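Local structure of glycosyl hydrolases family 2, sugar binding domain protein (Bacteroides uniformis str. 3978 T3 ii, 6D1P) at residues S182-V194 against H331-E343. The protein is a gut-bacterial beta-glucuronidase of glycoside hydrolase family 2, which probably hydrolyses O-glycosidic bonds to release glucuronic acid. Numbering follows the deposited sequence.
Sequences SDFNLYGGLYRYV and HEDHAGVGAALTE. With NA (sodium ion), chain C.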
# COMPACT_ATOMS: atom_id res chain seq x y z
N SER A 182 -0.97 15.05 15.11
CA SER A 182 -1.74 14.48 16.21
C SER A 182 -1.22 13.10 16.60
O SER A 182 -0.72 12.34 15.77
CB SER A 182 -3.22 14.37 15.83
OG SER A 182 -3.81 15.65 15.69
N ASP A 183 -1.39 12.78 17.89
CA ASP A 183 -1.00 11.49 18.46
C ASP A 183 -2.09 10.42 18.31
O ASP A 183 -2.37 9.64 19.23
CB ASP A 183 -0.60 11.72 19.91
CG ASP A 183 0.05 10.51 20.56
OD1 ASP A 183 0.88 9.83 19.91
OD2 ASP A 183 -0.25 10.25 21.75
N PHE A 184 -2.74 10.37 17.15
CA PHE A 184 -3.67 9.30 16.80
C PHE A 184 -3.71 9.19 15.29
O PHE A 184 -3.22 10.08 14.58
CB PHE A 184 -5.07 9.56 17.40
CG PHE A 184 -5.73 10.83 16.92
CD1 PHE A 184 -5.48 12.05 17.55
CD2 PHE A 184 -6.62 10.80 15.87
CE1 PHE A 184 -6.10 13.23 17.13
CE2 PHE A 184 -7.25 11.98 15.43
CZ PHE A 184 -6.98 13.20 16.07
N ASN A 185 -4.25 8.08 14.78
CA ASN A 185 -4.35 7.91 13.33
C ASN A 185 -5.54 8.70 12.81
O ASN A 185 -6.59 8.75 13.45
CB ASN A 185 -4.53 6.44 12.93
CG ASN A 185 -3.37 5.56 13.37
OD1 ASN A 185 -3.51 4.74 14.28
ND2 ASN A 185 -2.23 5.70 12.69
N LEU A 186 -5.36 9.34 11.64
CA LEU A 186 -6.45 9.88 10.84
C LEU A 186 -6.94 8.73 9.97
O LEU A 186 -6.50 8.54 8.83
CB LEU A 186 -6.02 11.07 10.00
CG LEU A 186 -5.96 12.49 10.60
CD1 LEU A 186 -5.15 12.55 11.89
CD2 LEU A 186 -5.42 13.51 9.58
N TYR A 187 -7.88 7.96 10.53
CA TYR A 187 -8.34 6.72 9.93
C TYR A 187 -9.10 6.97 8.63
O TYR A 187 -9.73 8.00 8.44
CB TYR A 187 -9.22 5.97 10.93
CG TYR A 187 -8.47 5.17 11.96
CD1 TYR A 187 -7.49 4.26 11.57
CD2 TYR A 187 -8.72 5.33 13.32
CE1 TYR A 187 -6.80 3.51 12.50
CE2 TYR A 187 -8.03 4.57 14.28
CZ TYR A 187 -7.06 3.67 13.85
OH TYR A 187 -6.35 2.89 14.75
N GLY A 188 -9.06 5.98 7.75
CA GLY A 188 -9.78 6.05 6.48
C GLY A 188 -10.87 4.99 6.40
O GLY A 188 -10.76 3.91 6.99
N GLY A 189 -11.93 5.31 5.65
CA GLY A 189 -12.94 4.36 5.26
C GLY A 189 -14.29 4.62 5.92
O GLY A 189 -14.49 5.61 6.63
N LEU A 190 -15.22 3.69 5.68
CA LEU A 190 -16.59 3.76 6.20
C LEU A 190 -16.63 3.03 7.54
O LEU A 190 -17.21 1.96 7.72
CB LEU A 190 -17.58 3.18 5.19
CG LEU A 190 -17.57 3.91 3.84
CD1 LEU A 190 -18.24 3.08 2.76
CD2 LEU A 190 -18.23 5.29 3.95
N TYR A 191 -15.96 3.64 8.50
CA TYR A 191 -15.74 2.99 9.78
C TYR A 191 -16.88 3.22 10.75
O TYR A 191 -16.84 2.68 11.86
CB TYR A 191 -14.41 3.44 10.38
CG TYR A 191 -14.09 4.93 10.30
CD1 TYR A 191 -14.84 5.87 11.02
CD2 TYR A 191 -13.01 5.39 9.55
CE1 TYR A 191 -14.53 7.22 10.97
CE2 TYR A 191 -12.69 6.73 9.50
CZ TYR A 191 -13.45 7.65 10.21
OH TYR A 191 -13.14 8.99 10.16
N ARG A 192 -17.89 4.00 10.37
CA ARG A 192 -19.14 4.05 11.11
C ARG A 192 -20.26 3.68 10.16
O ARG A 192 -20.12 3.81 8.94
CB ARG A 192 -19.42 5.42 11.73
CG ARG A 192 -18.45 5.82 12.77
CD ARG A 192 -18.91 7.11 13.41
NE ARG A 192 -17.83 7.71 14.18
CZ ARG A 192 -17.72 9.01 14.42
NH1 ARG A 192 -18.65 9.83 13.96
NH2 ARG A 192 -16.70 9.48 15.12
N TYR A 193 -21.37 3.26 10.76
CA TYR A 193 -22.49 2.72 10.01
C TYR A 193 -22.97 3.67 8.92
O TYR A 193 -23.03 4.89 9.10
CB TYR A 193 -23.64 2.40 10.95
CG TYR A 193 -23.33 1.25 11.88
CD1 TYR A 193 -23.03 -0.01 11.38
CD2 TYR A 193 -23.34 1.43 13.27
CE1 TYR A 193 -22.74 -1.06 12.22
CE2 TYR A 193 -23.06 0.39 14.11
CZ TYR A 193 -22.75 -0.86 13.59
OH TYR A 193 -22.45 -1.91 14.44
N VAL A 194 -23.32 3.08 7.79
CA VAL A 194 -24.07 3.75 6.73
C VAL A 194 -25.49 3.20 6.77
O VAL A 194 -25.70 1.99 6.91
CB VAL A 194 -23.41 3.52 5.35
CG1 VAL A 194 -24.16 4.29 4.29
CG2 VAL A 194 -21.97 3.96 5.39
N HIS A 331 -10.46 6.70 22.56
CA HIS A 331 -10.31 6.97 21.14
C HIS A 331 -11.24 6.06 20.37
O HIS A 331 -11.69 5.03 20.89
CB HIS A 331 -8.87 6.75 20.67
CG HIS A 331 -8.05 8.00 20.57
ND1 HIS A 331 -8.39 9.06 19.75
CD2 HIS A 331 -6.89 8.36 21.18
CE1 HIS A 331 -7.49 10.02 19.88
NE2 HIS A 331 -6.57 9.62 20.73
N GLU A 332 -11.56 6.43 19.13
CA GLU A 332 -12.33 5.52 18.28
C GLU A 332 -11.32 4.62 17.56
O GLU A 332 -10.92 4.83 16.41
CB GLU A 332 -13.25 6.29 17.34
CG GLU A 332 -14.55 6.68 18.07
CD GLU A 332 -15.63 7.22 17.16
OE1 GLU A 332 -15.31 7.54 15.98
OE2 GLU A 332 -16.79 7.32 17.62
N ASP A 333 -10.91 3.58 18.30
CA ASP A 333 -9.77 2.73 17.99
C ASP A 333 -9.95 1.44 18.79
O ASP A 333 -10.33 1.49 19.97
CB ASP A 333 -8.46 3.44 18.38
CG ASP A 333 -7.22 2.56 18.20
OD1 ASP A 333 -6.56 2.65 17.15
OD2 ASP A 333 -6.89 1.78 19.12
N HIS A 334 -9.71 0.30 18.15
CA HIS A 334 -9.77 -0.98 18.84
C HIS A 334 -8.99 -2.01 18.04
O HIS A 334 -8.84 -1.90 16.82
CB HIS A 334 -11.21 -1.45 19.04
CG HIS A 334 -11.34 -2.55 20.04
ND1 HIS A 334 -11.66 -2.33 21.36
CD2 HIS A 334 -11.13 -3.89 19.92
CE1 HIS A 334 -11.67 -3.48 22.01
NE2 HIS A 334 -11.36 -4.44 21.16
N ALA A 335 -8.50 -3.03 18.76
CA ALA A 335 -7.65 -4.06 18.18
C ALA A 335 -8.33 -4.77 17.01
O ALA A 335 -9.48 -5.22 17.12
CB ALA A 335 -7.27 -5.08 19.25
N GLY A 336 -7.63 -4.87 15.89
CA GLY A 336 -8.13 -5.61 14.76
C GLY A 336 -9.06 -4.84 13.84
O GLY A 336 -9.31 -5.32 12.73
N VAL A 337 -9.57 -3.68 14.25
CA VAL A 337 -10.58 -3.00 13.45
C VAL A 337 -10.24 -1.54 13.17
O VAL A 337 -10.96 -0.88 12.42
CB VAL A 337 -11.98 -3.10 14.11
CG1 VAL A 337 -12.32 -4.55 14.38
CG2 VAL A 337 -12.05 -2.22 15.42
N GLY A 338 -9.15 -1.03 13.73
CA GLY A 338 -8.91 0.40 13.65
C GLY A 338 -10.09 1.15 14.23
O GLY A 338 -10.46 0.96 15.41
N ALA A 339 -10.72 2.00 13.41
CA ALA A 339 -11.90 2.75 13.81
C ALA A 339 -13.22 1.99 13.61
O ALA A 339 -14.27 2.49 14.00
CB ALA A 339 -11.96 4.07 13.04
N ALA A 340 -13.19 0.80 13.01
CA ALA A 340 -14.43 0.10 12.63
C ALA A 340 -15.00 -0.70 13.81
O ALA A 340 -15.11 -1.93 13.79
CB ALA A 340 -14.18 -0.78 11.41
N LEU A 341 -15.41 0.03 14.83
CA LEU A 341 -16.07 -0.57 15.97
C LEU A 341 -17.53 -0.79 15.66
O LEU A 341 -18.19 0.07 15.07
CB LEU A 341 -15.92 0.30 17.22
CG LEU A 341 -14.56 0.26 17.91
CD1 LEU A 341 -13.47 0.87 17.05
CD2 LEU A 341 -14.62 0.93 19.31
N THR A 342 -18.03 -1.96 16.04
CA THR A 342 -19.45 -2.28 16.01
C THR A 342 -20.14 -1.72 17.26
O THR A 342 -19.50 -1.38 18.26
CB THR A 342 -19.66 -3.79 15.94
OG1 THR A 342 -19.15 -4.41 17.14
CG2 THR A 342 -18.94 -4.37 14.71
N GLU A 343 -21.47 -1.60 17.18
CA GLU A 343 -22.25 -1.17 18.34
C GLU A 343 -21.99 -2.08 19.53
O GLU A 343 -21.81 -1.60 20.66
CB GLU A 343 -23.74 -1.14 18.00
CG GLU A 343 -24.60 -1.10 19.25
CD GLU A 343 -26.08 -0.87 18.95
OE1 GLU A 343 -26.45 -0.76 17.76
OE2 GLU A 343 -26.87 -0.79 19.93
NA NA C . -8.08 1.67 21.86
O HOH W 1 -4.17 11.07 20.67
O HOH W 2 -18.17 2.45 14.12
O HOH W 3 -9.32 3.94 22.95
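Y187 OH donates a very short hydrogen bond to D333 OD1, modelled at 2.4 Å; this length is at the short limit and may partly be a model error. OD1 lies at the edge of the ring, and the ring and carboxylate planes are only 22° apart. OD1 also forms a salt bridge with R602. The other oxygen, OD2, binds sodium at 3.0 Å, together with D333 O, a water and D580 O. Y187 is thus a second-shell residue of this metal site. Over one face of its ring sit G338 C and A339 N; N185 CB covers the opposite face. Replacing Y187 by phenylalanine would probably leave D333 OD1 without its hydroxyl partner and the carboxylate less firmly oriented beside the sodium. A339 CB wedges between two tyrosines. It touches Y187 CD2 at 3.5 Å and makes a CH-pi contact over the face of Y191, 4.0 Å from the ring centroid. In the E332 conformer described here, OE1 forms a salt bridge with R192 NH2, nearly straight at 160°, and OE2 accepts from S369 N; the modelled NH2-OE1 length is doubtfully short. E343 N donates to Y193 OH at 2.9 Å, where helix 343-356 begins. Water 2 bridges Y191 O and L341 O. The contact joins the sugar-binding domain to the TIM barrel. With Y187 OH, R602 and sodium around it, D333 probably has its negative charge largely offset.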